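Local structure of eukaryotic Translation Initiation 4E (Schistosoma mansoni, 3HXI) at residues G84-V90 and S133-L139; D163-P169 and C183-I189. The protein binds the 5' cap of messenger RNA, here as the cap analogue m7GpppG, and so probably recruits mRNA to the ribosome for translation initiation. One frame throughout, in Å; residues are numbered along the deposited sequence.

Contact 1. Residues G84-V90 and S133-L139. With GTG (7-methyl-guanosine-5'-triphosphate-5'-guanosine), chain C.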
ATOM      1  N   GLY A  84       5.198  10.429  -3.221  1.00 18.07           N
ATOM      2  CA  GLY A  84       3.850  10.801  -2.840  1.00 17.22           C
ATOM      3  C   GLY A  84       2.991   9.565  -2.821  1.00 17.39           C
ATOM      4  O   GLY A  84       3.417   8.491  -3.248  1.00 18.16           O
ATOM      5  N   ARG A  85       1.777   9.718  -2.309  1.00 17.63           N
ATOM      6  CA  ARG A  85       0.867   8.588  -2.179  1.00 16.40           C
ATOM      7  C   ARG A  85      -0.442   8.811  -2.911  1.00 16.31           C
ATOM      8  O   ARG A  85      -0.961   9.930  -2.932  1.00 15.88           O
ATOM      9  CB  ARG A  85       0.588   8.278  -0.691  1.00 16.28           C
ATOM     10  CG  ARG A  85      -0.347   9.285  -0.031  1.00 17.33           C
ATOM     11  CD  ARG A  85      -0.538   9.004   1.435  1.00 16.37           C
ATOM     12  NE  ARG A  85      -1.418  10.007   2.009  1.00 18.63           N
ATOM     13  CZ  ARG A  85      -1.943   9.966   3.226  1.00 20.94           C
ATOM     14  NH1 ARG A  85      -2.754  10.953   3.616  1.00 23.04           N
ATOM     15  NH2 ARG A  85      -1.671   8.957   4.044  1.00 17.56           N
ATOM     16  N   TRP A  86      -0.961   7.740  -3.520  1.00 16.61           N
ATOM     17  CA  TRP A  86      -2.372   7.698  -3.895  1.00 16.05           C
ATOM     18  C   TRP A  86      -3.150   7.400  -2.626  1.00 16.54           C
ATOM     19  O   TRP A  86      -2.890   6.388  -1.986  1.00 15.60           O
ATOM     20  CB  TRP A  86      -2.647   6.633  -4.965  1.00 17.07           C
ATOM     21  CG  TRP A  86      -2.355   7.136  -6.384  1.00 19.04           C
ATOM     22  CD1 TRP A  86      -1.379   6.689  -7.230  1.00 18.53           C
ATOM     23  CD2 TRP A  86      -3.034   8.198  -7.077  1.00 17.40           C
ATOM     24  NE1 TRP A  86      -1.426   7.395  -8.440  1.00 15.10           N
ATOM     25  CE2 TRP A  86      -2.432   8.322  -8.356  1.00 17.49           C
ATOM     26  CE3 TRP A  86      -4.123   9.035  -6.754  1.00 18.53           C
ATOM     27  CZ2 TRP A  86      -2.877   9.255  -9.307  1.00 17.76           C
ATOM     28  CZ3 TRP A  86      -4.546   9.955  -7.680  1.00 17.61           C
ATOM     29  CH2 TRP A  86      -3.919  10.062  -8.952  1.00 17.12           C
ATOM     30  N   LEU A  87      -4.076   8.294  -2.262  1.00 15.31           N
ATOM     31  CA  LEU A  87      -4.887   8.141  -1.057  1.00 15.58           C
ATOM     32  C   LEU A  87      -6.316   7.722  -1.388  1.00 16.76           C
ATOM     33  O   LEU A  87      -6.989   8.340  -2.224  1.00 14.83           O
ATOM     34  CB  LEU A  87      -4.873   9.439  -0.234  1.00 15.77           C
ATOM     35  CG  LEU A  87      -5.827   9.416   0.972  1.00 15.65           C
ATOM     36  CD1 LEU A  87      -5.258   8.569   2.087  1.00 15.88           C
ATOM     37  CD2 LEU A  87      -6.086  10.829   1.423  1.00 21.56           C
ATOM     38  N   ILE A  88      -6.766   6.659  -0.720  1.00 16.27           N
ATOM     39  CA  ILE A  88      -8.099   6.095  -0.962  1.00 17.13           C
ATOM     40  C   ILE A  88      -8.902   6.228   0.325  1.00 16.98           C
ATOM     41  O   ILE A  88      -8.504   5.682   1.354  1.00 16.85           O
ATOM     42  CB  ILE A  88      -8.028   4.587  -1.299  1.00 17.24           C
ATOM     43  CG1 ILE A  88      -7.245   4.336  -2.596  1.00 17.91           C
ATOM     44  CG2 ILE A  88      -9.465   3.985  -1.422  1.00 17.76           C
ATOM     45  CD1 ILE A  88      -6.577   2.961  -2.621  1.00 18.51           C
ATOM     46  N   ASN A  89     -10.014   6.966   0.267  1.00 17.88           N
ATOM     47  CA  ASN A  89     -10.885   7.113   1.413  1.00 18.23           C
ATOM     48  C   ASN A  89     -11.958   6.056   1.363  1.00 18.44           C
ATOM     49  O   ASN A  89     -12.799   6.034   0.449  1.00 18.39           O
ATOM     50  CB  ASN A  89     -11.507   8.502   1.463  1.00 19.61           C
ATOM     51  CG  ASN A  89     -10.480   9.587   1.718  1.00 19.95           C
ATOM     52  OD1 ASN A  89      -9.578   9.422   2.539  1.00 20.01           O
ATOM     53  ND2 ASN A  89     -10.611  10.699   1.014  1.00 21.26           N
ATOM     54  N   VAL A  90     -11.913   5.170   2.342  1.00 18.26           N
ATOM     55  CA  VAL A  90     -12.823   4.030   2.415  1.00 18.65           C
ATOM     56  C   VAL A  90     -14.210   4.519   2.782  1.00 20.21           C
ATOM     57  O   VAL A  90     -14.354   5.369   3.665  1.00 20.59           O
ATOM     58  CB  VAL A  90     -12.337   3.018   3.472  1.00 19.03           C
ATOM     59  CG1 VAL A  90     -13.357   1.893   3.690  1.00 17.92           C
ATOM     60  CG2 VAL A  90     -10.988   2.463   3.070  1.00 18.57           C
ATOM     61  N   SER A 133     -11.609   5.187   7.243  1.00 19.80           N
ATOM     62  CA  SER A 133     -10.345   4.472   7.067  1.00 18.84           C
ATOM     63  C   SER A 133      -9.710   4.900   5.747  1.00 17.78           C
ATOM     64  O   SER A 133     -10.362   5.537   4.909  1.00 15.25           O
ATOM     65  CB  SER A 133     -10.579   2.942   7.125  1.00 18.85           C
ATOM     66  OG  SER A 133     -11.064   2.526   8.411  1.00 18.26           O
ATOM     67  N   LYS A 134      -8.416   4.604   5.592  1.00 17.59           N
ATOM     68  CA  LYS A 134      -7.667   5.059   4.435  1.00 17.97           C
ATOM     69  C   LYS A 134      -6.771   3.929   3.949  1.00 18.07           C
ATOM     70  O   LYS A 134      -6.168   3.218   4.757  1.00 17.48           O
ATOM     71  CB  LYS A 134      -6.798   6.265   4.801  1.00 18.06           C
ATOM     72  CG  LYS A 134      -7.587   7.513   5.228  1.00 19.08           C
ATOM     73  CD  LYS A 134      -6.651   8.581   5.728  1.00 18.53           C
ATOM     74  CE  LYS A 134      -6.185   8.292   7.181  1.00 19.68           C
ATOM     75  NZ  LYS A 134      -5.597   9.519   7.803  1.00 20.63           N
ATOM     76  N   LEU A 135      -6.688   3.765   2.633  1.00 17.70           N
ATOM     77  CA  LEU A 135      -5.665   2.906   2.036  1.00 18.30           C
ATOM     78  C   LEU A 135      -4.812   3.824   1.178  1.00 18.20           C
ATOM     79  O   LEU A 135      -5.341   4.764   0.584  1.00 18.12           O
ATOM     80  CB  LEU A 135      -6.281   1.823   1.151  1.00 17.66           C
ATOM     81  CG  LEU A 135      -6.725   0.485   1.752  1.00 20.00           C
ATOM     82  CD1 LEU A 135      -8.092   0.641   2.446  1.00 20.85           C
ATOM     83  CD2 LEU A 135      -6.833  -0.592   0.662  1.00 18.58           C
ATOM     84  N   SER A 136      -3.522   3.539   1.089  1.00 17.19           N
ATOM     85  CA  SER A 136      -2.601   4.401   0.352  1.00 17.33           C
ATOM     86  C   SER A 136      -1.634   3.519  -0.414  1.00 17.67           C
ATOM     87  O   SER A 136      -1.306   2.428   0.037  1.00 17.08           O
ATOM     88  CB  SER A 136      -1.791   5.258   1.326  1.00 18.77           C
ATOM     89  OG  SER A 136      -2.577   6.281   1.897  1.00 23.98           O
ATOM     90  N   VAL A 137      -1.159   4.011  -1.552  1.00 16.36           N
ATOM     91  CA  VAL A 137      -0.021   3.410  -2.225  1.00 16.10           C
ATOM     92  C   VAL A 137       1.021   4.507  -2.372  1.00 15.95           C
ATOM     93  O   VAL A 137       0.747   5.556  -2.953  1.00 14.96           O
ATOM     94  CB  VAL A 137      -0.379   2.870  -3.606  1.00 16.17           C
ATOM     95  CG1 VAL A 137       0.897   2.491  -4.384  1.00 16.14           C
ATOM     96  CG2 VAL A 137      -1.331   1.697  -3.488  1.00 16.40           C
ATOM     97  N   TRP A 138       2.213   4.239  -1.857  1.00 15.36           N
ATOM     98  CA  TRP A 138       3.321   5.185  -1.875  1.00 16.16           C
ATOM     99  C   TRP A 138       4.174   4.939  -3.113  1.00 16.94           C
ATOM    100  O   TRP A 138       4.510   3.781  -3.413  1.00 16.99           O
ATOM    101  CB  TRP A 138       4.166   4.936  -0.628  1.00 16.87           C
ATOM    102  CG  TRP A 138       3.565   5.460   0.659  1.00 17.02           C
ATOM    103  CD1 TRP A 138       2.232   5.555   0.996  1.00 18.14           C
ATOM    104  CD2 TRP A 138       4.299   5.940   1.784  1.00 19.22           C
ATOM    105  NE1 TRP A 138       2.107   6.064   2.277  1.00 17.90           N
ATOM    106  CE2 TRP A 138       3.361   6.320   2.772  1.00 17.74           C
ATOM    107  CE3 TRP A 138       5.673   6.077   2.057  1.00 18.90           C
ATOM    108  CZ2 TRP A 138       3.752   6.854   4.012  1.00 19.33           C
ATOM    109  CZ3 TRP A 138       6.058   6.606   3.276  1.00 19.03           C
ATOM    110  CH2 TRP A 138       5.097   6.971   4.254  1.00 19.25           C
ATOM    111  N   LEU A 139       4.504   6.033  -3.803  1.00 16.30           N
ATOM    112  CA  LEU A 139       5.222   6.048  -5.075  1.00 17.37           C
ATOM    113  C   LEU A 139       6.524   6.808  -4.891  1.00 18.40           C
ATOM    114  O   LEU A 139       6.614   7.691  -4.038  1.00 18.09           O
ATOM    115  CB  LEU A 139       4.385   6.767  -6.142  1.00 17.31           C
ATOM    116  CG  LEU A 139       3.057   6.130  -6.574  1.00 18.04           C
ATOM    117  CD1 LEU A 139       2.584   6.731  -7.900  1.00 20.94           C
ATOM    118  CD2 LEU A 139       3.218   4.626  -6.754  1.00 19.40           C
TER
HETATM  119  PA  GTG C 501      -1.320   9.519  10.049  1.00 21.25           P
HETATM  120  O1A GTG C 501      -1.480   8.366  11.002  1.00 20.05           O
HETATM  121  O2A GTG C 501      -1.080   9.306   8.570  1.00 23.21           O
HETATM  122  O3A GTG C 501      -2.510  10.590  10.174  1.00 21.39           O
HETATM  123  PB  GTG C 501      -3.912  10.468  10.915  1.00 22.28           P
HETATM  124  O1B GTG C 501      -4.667   9.242  10.466  1.00 21.88           O
HETATM  125  O2B GTG C 501      -4.559  11.842  10.771  1.00 20.60           O
HETATM  126  O3B GTG C 501      -3.428  10.343  12.443  1.00 20.52           O
HETATM  127  N9A GTG C 501       3.960  10.278  10.565  1.00 21.80           N
HETATM  128  C8A GTG C 501       3.246   9.609   9.654  1.00 20.77           C
HETATM  129  N7A GTG C 501       4.092   9.096   8.733  1.00 20.35           N
HETATM  130  C7X GTG C 501       3.649   8.286   7.571  1.00 20.75           C
HETATM  131  C5A GTG C 501       5.330   9.455   9.082  1.00 20.56           C
HETATM  132  C6A GTG C 501       6.571   9.200   8.487  1.00 22.64           C
HETATM  133  O6A GTG C 501       6.700   8.527   7.438  1.00 20.99           O
HETATM  134  N1A GTG C 501       7.673   9.727   9.076  1.00 22.15           N
HETATM  135  C2A GTG C 501       7.556  10.459  10.229  1.00 22.57           C
HETATM  136  N2A GTG C 501       8.634  10.988  10.836  1.00 22.37           N
HETATM  137  N3A GTG C 501       6.354  10.698  10.800  1.00 21.59           N
HETATM  138  C4A GTG C 501       5.243  10.192  10.237  1.00 21.15           C
HETATM  139  O5D GTG C 501      -0.071  10.344  10.569  1.00 21.02           O
HETATM  140  C5D GTG C 501      -0.080  10.843  11.902  1.00 20.59           C
HETATM  141  C4D GTG C 501       1.258  11.478  12.205  1.00 21.64           C
HETATM  142  O4D GTG C 501       2.248  10.458  12.222  1.00 20.99           O
HETATM  143  C3D GTG C 501       1.721  12.472  11.160  1.00 23.31           C
HETATM  144  O3D GTG C 501       1.123  13.751  11.359  1.00 22.81           O
HETATM  145  C2D GTG C 501       3.214  12.471  11.385  1.00 23.34           C
HETATM  146  O2D GTG C 501       3.538  13.313  12.502  1.00 23.97           O
HETATM  147  C1D GTG C 501       3.476  11.017  11.757  1.00 22.42           C
HETATM  148  PG  GTG C 501      -4.334   9.998  13.725  1.00 21.25           P
HETATM  149  O1G GTG C 501      -5.618   9.314  13.376  1.00 21.42           O
HETATM  150  O2G GTG C 501      -4.355  11.219  14.628  1.00 22.85           O
HETATM  151  O5E GTG C 501      -3.368   8.924  14.430  1.00 22.25           O
HETATM  152  C5E GTG C 501      -3.227   7.615  13.880  1.00 20.85           C
HETATM  153  C4E GTG C 501      -2.347   6.772  14.779  1.00 22.56           C
HETATM  154  O4E GTG C 501      -1.037   7.346  14.811  1.00 21.11           O
HETATM  155  C3E GTG C 501      -2.820   6.747  16.220  1.00 23.30           C
HETATM  156  O3E GTG C 501      -2.375   5.503  16.786  1.00 24.31           O
HETATM  157  C2E GTG C 501      -2.050   7.874  16.893  1.00 22.62           C
HETATM  158  O2E GTG C 501      -1.887   7.677  18.307  1.00 22.59           O
HETATM  159  C1E GTG C 501      -0.724   7.769  16.152  1.00 24.52           C
HETATM  160  N9B GTG C 501       0.084   8.998  16.023  1.00 24.29           N
HETATM  161  C8B GTG C 501      -0.569  10.076  15.318  1.00 26.24           C
HETATM  162  N7B GTG C 501       0.485  11.085  15.319  1.00 26.72           N
HETATM  163  C5B GTG C 501       1.588  10.556  15.930  1.00 26.85           C
HETATM  164  C6B GTG C 501       2.935  11.080  16.215  1.00 27.70           C
HETATM  165  O6B GTG C 501       3.200  12.255  15.843  1.00 26.90           O
HETATM  166  N1B GTG C 501       3.810  10.273  16.880  1.00 26.77           N
HETATM  167  C2B GTG C 501       3.475   8.995  17.269  1.00 27.23           C
HETATM  168  N2B GTG C 501       4.362   8.201  17.920  1.00 26.10           N
HETATM  169  N3B GTG C 501       2.255   8.454  17.032  1.00 26.54           N
HETATM  170  C4B GTG C 501       1.324   9.177  16.377  1.00 25.36           C
HETATM  171  O   HOH W   1      -0.134   6.601   3.981  1.00 20.51           O
HETATM  172  O   HOH W   2      -2.967   9.064   6.606  1.00 23.82           O
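Arg85 and Trp138 form a non-hydrogen-bonded pair between two antiparallel strands. CB of Arg85 meets CD1 of the indole at 3.6 Å, obliquely to the ring. The first torsion of Arg85 (chi1 74°) puts CG between its backbone N and carbonyl carbon. From there the extended chain rises from the sheet toward the ligand, and its CD passes OG of Ser136 at 3.4 Å. CD1 of Leu87 covers one face of the guanidinium, NH1 is hydrogen-bonded to Gln168 OE1, and two waters sit in plane at its edge. The first accepts from Arg85 NH2 and from Trp138 NE1 (2.9 Å). The second accepts from Arg85 NH2 and Lys134 NZ and donates to O2A of the cap analogue. Strands 84-89 and 134-139 are neighbours in the curved antiparallel sheet of the eIF4E fold, whose concave side holds the cap. Lys134 bends at chi3 (-79°) and gives NZ to phosphate oxygen O1B of the analogue at 2.8 Å. The edge of Trp138 meets the cap methyl C7X in plane, with CZ2 3.8 Å from it. On the reverse face, Trp86 crosses Leu139 (CD1 to CD1 4.0 Å). Val90 CG2 presses tightly on Leu135 CD1 at 3.5 Å, beside Leu99.

Contact 2. Residues D163-P169 and C183-I189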
ATOM      1  N   ASP A 163     -15.319   6.590  -5.723  1.00 24.68           N
ATOM      2  CA  ASP A 163     -14.973   7.923  -5.277  1.00 23.75           C
ATOM      3  C   ASP A 163     -13.593   8.326  -5.775  1.00 23.03           C
ATOM      4  O   ASP A 163     -12.735   7.465  -6.043  1.00 21.96           O
ATOM      5  CB  ASP A 163     -15.016   8.010  -3.755  1.00 24.27           C
ATOM      6  CG  ASP A 163     -16.409   7.861  -3.209  1.00 25.50           C
ATOM      7  OD1 ASP A 163     -17.334   7.686  -4.012  1.00 29.02           O
ATOM      8  OD2 ASP A 163     -16.580   7.946  -1.989  1.00 27.80           O
ATOM      9  N   THR A 164     -13.398   9.639  -5.868  1.00 20.97           N
ATOM     10  CA  THR A 164     -12.140  10.221  -6.302  1.00 21.24           C
ATOM     11  C   THR A 164     -10.993   9.809  -5.394  1.00 19.86           C
ATOM     12  O   THR A 164     -11.116   9.843  -4.147  1.00 18.27           O
ATOM     13  CB  THR A 164     -12.229  11.758  -6.296  1.00 22.09           C
ATOM     14  OG1 THR A 164     -13.272  12.159  -7.180  1.00 25.64           O
ATOM     15  CG2 THR A 164     -10.903  12.398  -6.732  1.00 22.23           C
ATOM     16  N   ILE A 165      -9.888   9.429  -6.018  1.00 18.32           N
ATOM     17  CA  ILE A 165      -8.632   9.204  -5.287  1.00 18.37           C
ATOM     18  C   ILE A 165      -7.652  10.360  -5.520  1.00 18.86           C
ATOM     19  O   ILE A 165      -7.673  10.975  -6.577  1.00 18.46           O
ATOM     20  CB  ILE A 165      -7.986   7.838  -5.623  1.00 18.75           C
ATOM     21  CG1 ILE A 165      -7.604   7.713  -7.110  1.00 17.81           C
ATOM     22  CG2 ILE A 165      -8.909   6.687  -5.191  1.00 18.52           C
ATOM     23  CD1 ILE A 165      -6.709   6.491  -7.400  1.00 18.26           C
ATOM     24  N   TYR A 166      -6.783  10.601  -4.540  1.00 18.31           N
ATOM     25  CA  TYR A 166      -5.966  11.812  -4.449  1.00 18.71           C
ATOM     26  C   TYR A 166      -4.480  11.488  -4.374  1.00 17.89           C
ATOM     27  O   TYR A 166      -4.062  10.641  -3.572  1.00 17.75           O
ATOM     28  CB  TYR A 166      -6.359  12.612  -3.203  1.00 18.75           C
ATOM     29  CG  TYR A 166      -7.840  12.969  -3.167  1.00 19.98           C
ATOM     30  CD1 TYR A 166      -8.340  14.053  -3.911  1.00 22.08           C
ATOM     31  CD2 TYR A 166      -8.743  12.205  -2.412  1.00 21.00           C
ATOM     32  CE1 TYR A 166      -9.706  14.378  -3.883  1.00 22.71           C
ATOM     33  CE2 TYR A 166     -10.105  12.520  -2.381  1.00 22.31           C
ATOM     34  CZ  TYR A 166     -10.575  13.600  -3.120  1.00 21.86           C
ATOM     35  OH  TYR A 166     -11.912  13.894  -3.076  1.00 23.60           O
ATOM     36  N   PHE A 167      -3.677  12.155  -5.208  1.00 16.67           N
ATOM     37  CA  PHE A 167      -2.218  11.981  -5.134  1.00 16.93           C
ATOM     38  C   PHE A 167      -1.561  13.137  -4.370  1.00 18.38           C
ATOM     39  O   PHE A 167      -1.601  14.293  -4.809  1.00 18.14           O
ATOM     40  CB  PHE A 167      -1.568  11.831  -6.520  1.00 17.18           C
ATOM     41  CG  PHE A 167      -0.102  11.501  -6.446  1.00 15.57           C
ATOM     42  CD1 PHE A 167       0.306  10.194  -6.188  1.00 15.04           C
ATOM     43  CD2 PHE A 167       0.855  12.484  -6.578  1.00 16.32           C
ATOM     44  CE1 PHE A 167       1.662   9.868  -6.065  1.00 16.48           C
ATOM     45  CE2 PHE A 167       2.212  12.164  -6.475  1.00 18.95           C
ATOM     46  CZ  PHE A 167       2.607  10.846  -6.204  1.00 16.96           C
ATOM     47  N   GLN A 168      -0.950  12.794  -3.241  1.00 17.52           N
ATOM     48  CA  GLN A 168      -0.431  13.767  -2.278  1.00 19.06           C
ATOM     49  C   GLN A 168       1.056  13.554  -2.117  1.00 19.31           C
ATOM     50  O   GLN A 168       1.485  12.522  -1.593  1.00 19.22           O
ATOM     51  CB  GLN A 168      -1.129  13.613  -0.918  1.00 19.26           C
ATOM     52  CG  GLN A 168      -2.617  13.658  -1.032  1.00 21.67           C
ATOM     53  CD  GLN A 168      -3.325  13.339   0.264  1.00 27.76           C
ATOM     54  OE1 GLN A 168      -2.758  12.710   1.175  1.00 25.65           O
ATOM     55  NE2 GLN A 168      -4.578  13.787   0.361  1.00 27.38           N
ATOM     56  N   PRO A 169       1.856  14.534  -2.575  1.00 19.46           N
ATOM     57  CA  PRO A 169       3.283  14.476  -2.384  1.00 19.61           C
ATOM     58  C   PRO A 169       3.600  14.448  -0.902  1.00 19.85           C
ATOM     59  O   PRO A 169       2.809  14.949  -0.083  1.00 19.52           O
ATOM     60  CB  PRO A 169       3.776  15.793  -3.010  1.00 19.88           C
ATOM     61  CG  PRO A 169       2.716  16.162  -3.990  1.00 19.59           C
ATOM     62  CD  PRO A 169       1.447  15.761  -3.276  1.00 19.43           C
ATOM     63  N   CYS A 183      -9.627  17.593   1.704  1.00 37.07           N
ATOM     64  CA  CYS A 183      -8.960  16.462   1.059  1.00 35.85           C
ATOM     65  C   CYS A 183      -8.809  16.690  -0.459  1.00 34.93           C
ATOM     66  O   CYS A 183      -9.773  16.643  -1.234  1.00 34.65           O
ATOM     67  CB  CYS A 183      -9.702  15.166   1.373  1.00 36.28           C
ATOM     68  SG  CYS A 183      -8.814  13.695   0.936  1.00 37.96           S
ATOM     69  N   THR A 184      -7.571  16.929  -0.868  1.00 32.61           N
ATOM     70  CA  THR A 184      -7.274  17.277  -2.244  1.00 31.55           C
ATOM     71  C   THR A 184      -5.960  16.618  -2.638  1.00 29.26           C
ATOM     72  O   THR A 184      -5.283  16.017  -1.799  1.00 29.38           O
ATOM     73  CB  THR A 184      -7.212  18.813  -2.411  1.00 31.54           C
ATOM     74  OG1 THR A 184      -7.207  19.158  -3.810  1.00 33.21           O
ATOM     75  CG2 THR A 184      -5.992  19.394  -1.710  1.00 31.32           C
ATOM     76  N   GLY A 185      -5.606  16.707  -3.908  1.00 26.93           N
ATOM     77  CA  GLY A 185      -4.328  16.187  -4.346  1.00 24.57           C
ATOM     78  C   GLY A 185      -3.754  16.939  -5.528  1.00 23.33           C
ATOM     79  O   GLY A 185      -4.478  17.622  -6.267  1.00 22.82           O
ATOM     80  N   LYS A 186      -2.445  16.809  -5.690  1.00 21.97           N
ATOM     81  CA  LYS A 186      -1.745  17.260  -6.885  1.00 21.92           C
ATOM     82  C   LYS A 186      -2.374  16.683  -8.145  1.00 21.83           C
ATOM     83  O   LYS A 186      -2.475  17.377  -9.157  1.00 22.37           O
ATOM     84  CB  LYS A 186      -0.276  16.866  -6.793  1.00 21.49           C
ATOM     85  CG  LYS A 186       0.546  17.225  -8.023  1.00 22.23           C
ATOM     86  CD  LYS A 186       1.993  16.940  -7.782  1.00 20.07           C
ATOM     87  CE  LYS A 186       2.807  17.487  -8.961  1.00 24.42           C
ATOM     88  NZ  LYS A 186       4.235  17.358  -8.694  1.00 18.57           N
ATOM     89  N   TYR A 187      -2.790  15.417  -8.079  1.00 20.28           N
ATOM     90  CA  TYR A 187      -3.532  14.762  -9.146  1.00 20.56           C
ATOM     91  C   TYR A 187      -4.753  14.130  -8.499  1.00 20.35           C
ATOM     92  O   TYR A 187      -4.707  13.791  -7.308  1.00 19.09           O
ATOM     93  CB  TYR A 187      -2.701  13.662  -9.805  1.00 20.57           C
ATOM     94  CG  TYR A 187      -1.319  14.092 -10.280  1.00 21.85           C
ATOM     95  CD1 TYR A 187      -1.157  15.106 -11.229  1.00 20.65           C
ATOM     96  CD2 TYR A 187      -0.185  13.442  -9.812  1.00 22.80           C
ATOM     97  CE1 TYR A 187       0.121  15.499 -11.650  1.00 21.24           C
ATOM     98  CE2 TYR A 187       1.092  13.805 -10.244  1.00 22.97           C
ATOM     99  CZ  TYR A 187       1.238  14.827 -11.161  1.00 22.59           C
ATOM    100  OH  TYR A 187       2.509  15.166 -11.558  1.00 24.17           O
ATOM    101  N   GLU A 188      -5.821  13.966  -9.252  1.00 20.52           N
ATOM    102  CA  GLU A 188      -7.040  13.345  -8.777  1.00 22.42           C
ATOM    103  C   GLU A 188      -7.669  12.507  -9.866  1.00 23.90           C
ATOM    104  O   GLU A 188      -7.654  12.897 -10.975  1.00 24.33           O
ATOM    105  CB  GLU A 188      -8.037  14.413  -8.384  1.00 22.56           C
ATOM    106  CG  GLU A 188      -7.575  15.321  -7.283  1.00 25.59           C
ATOM    107  CD  GLU A 188      -8.671  16.207  -6.745  1.00 28.56           C
ATOM    108  OE1 GLU A 188      -9.735  16.247  -7.319  1.00 30.34           O
ATOM    109  OE2 GLU A 188      -8.433  16.881  -5.773  1.00 29.53           O
ATOM    110  N   ILE A 189      -8.197  11.349  -9.538  1.00 20.00           N
ATOM    111  CA  ILE A 189      -8.934  10.576 -10.528  1.00 20.00           C
ATOM    112  C   ILE A 189      -9.976   9.661  -9.939  1.00 20.00           C
ATOM    113  O   ILE A 189      -9.885   9.370  -8.787  1.00 27.46           O
ATOM    114  CB  ILE A 189      -8.039   9.781 -11.461  1.00 20.00           C
ATOM    115  CG1 ILE A 189      -7.309   8.696 -10.758  1.00 20.00           C
ATOM    116  CG2 ILE A 189      -6.962  10.624 -12.040  1.00 20.00           C
ATOM    117  CD1 ILE A 189      -6.115   8.442 -11.433  1.00 20.00           C
TER
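Ile165 and Ile189 bind each other twice through their backbones. Ile165 N gives a nearly straight bond to Ile189 O at 2.8 Å, and Ile189 N returns one to Ile165 O at 3.0 Å. Phe167 N continues the pairing with a bond of 2.9 Å to Tyr187 O. Its own carbonyl takes only a weak, bent bond from Lys186 N. The side chain of Gln168 adds a further link. Its NE2 reaches Thr184 O at 3.2 Å, and the donor lies 20° out of that carbonyl's plane. The other end of this amide, OE1, accepts from Arg85 NH1, so both ends of the group are held and its rotation is fixed. Glu188 OE2 accepts from Thr184 OG1 within the same segment, which links Thr184 to Glu188 across the intervening residues.

These pairings place the C-terminal residues at the border of the eIF4E sheet. The short, weakly bonded strand 187-188 is outermost there, next to strand 166-169.

Tyr166 carries the packing on one side. Its ring edge points at Glu188 OE2, in plane and 3.4 Å from CE1, and the carboxylate stands almost perpendicular to the ring (88°). Cys183 O lies over one face of that ring. The Cys183 sulfur makes an oblique sulfur-aromatic contact, 3.7 Å from Tyr166 CD2.

On the other side the contacts are mainly between carbon atoms. Phe167 and Tyr187 lie side by side and point the same way, their CD2 atoms 3.5 Å apart and their ring planes inclined at 32°. The Phe167 ring also meets Ile148 of helix 145-159. Lys186 CG sits over the centre of the Tyr187 ring. Farther out, the Lys186 chain crosses Pro169 at about a right angle.

Contacts 1 and 2 share one antiparallel sheet, with strands 84-89 and 166-169 as neighbours and the contact centres about 9 Å apart. Leu87 N lies 2.7 Å from Tyr166 O, and Arg85 O lies 2.9 Å from Gln168 N; both are probable hydrogen bonds. The Trp86 indole packs over the next strand, with CZ3 3.4 Å from Phe167 N, and its ring meets that of Phe167 edge-to-face. Contact 1 belongs to the cap pocket through Lys134 and Trp138. Contact 2 lies one strand farther out, the Gln168 side chain being about 8 Å from the cap analogue. Gln168 could thus position Arg85, one of whose waters donates to a phosphate oxygen of the cap analogue, as a second-shell residue.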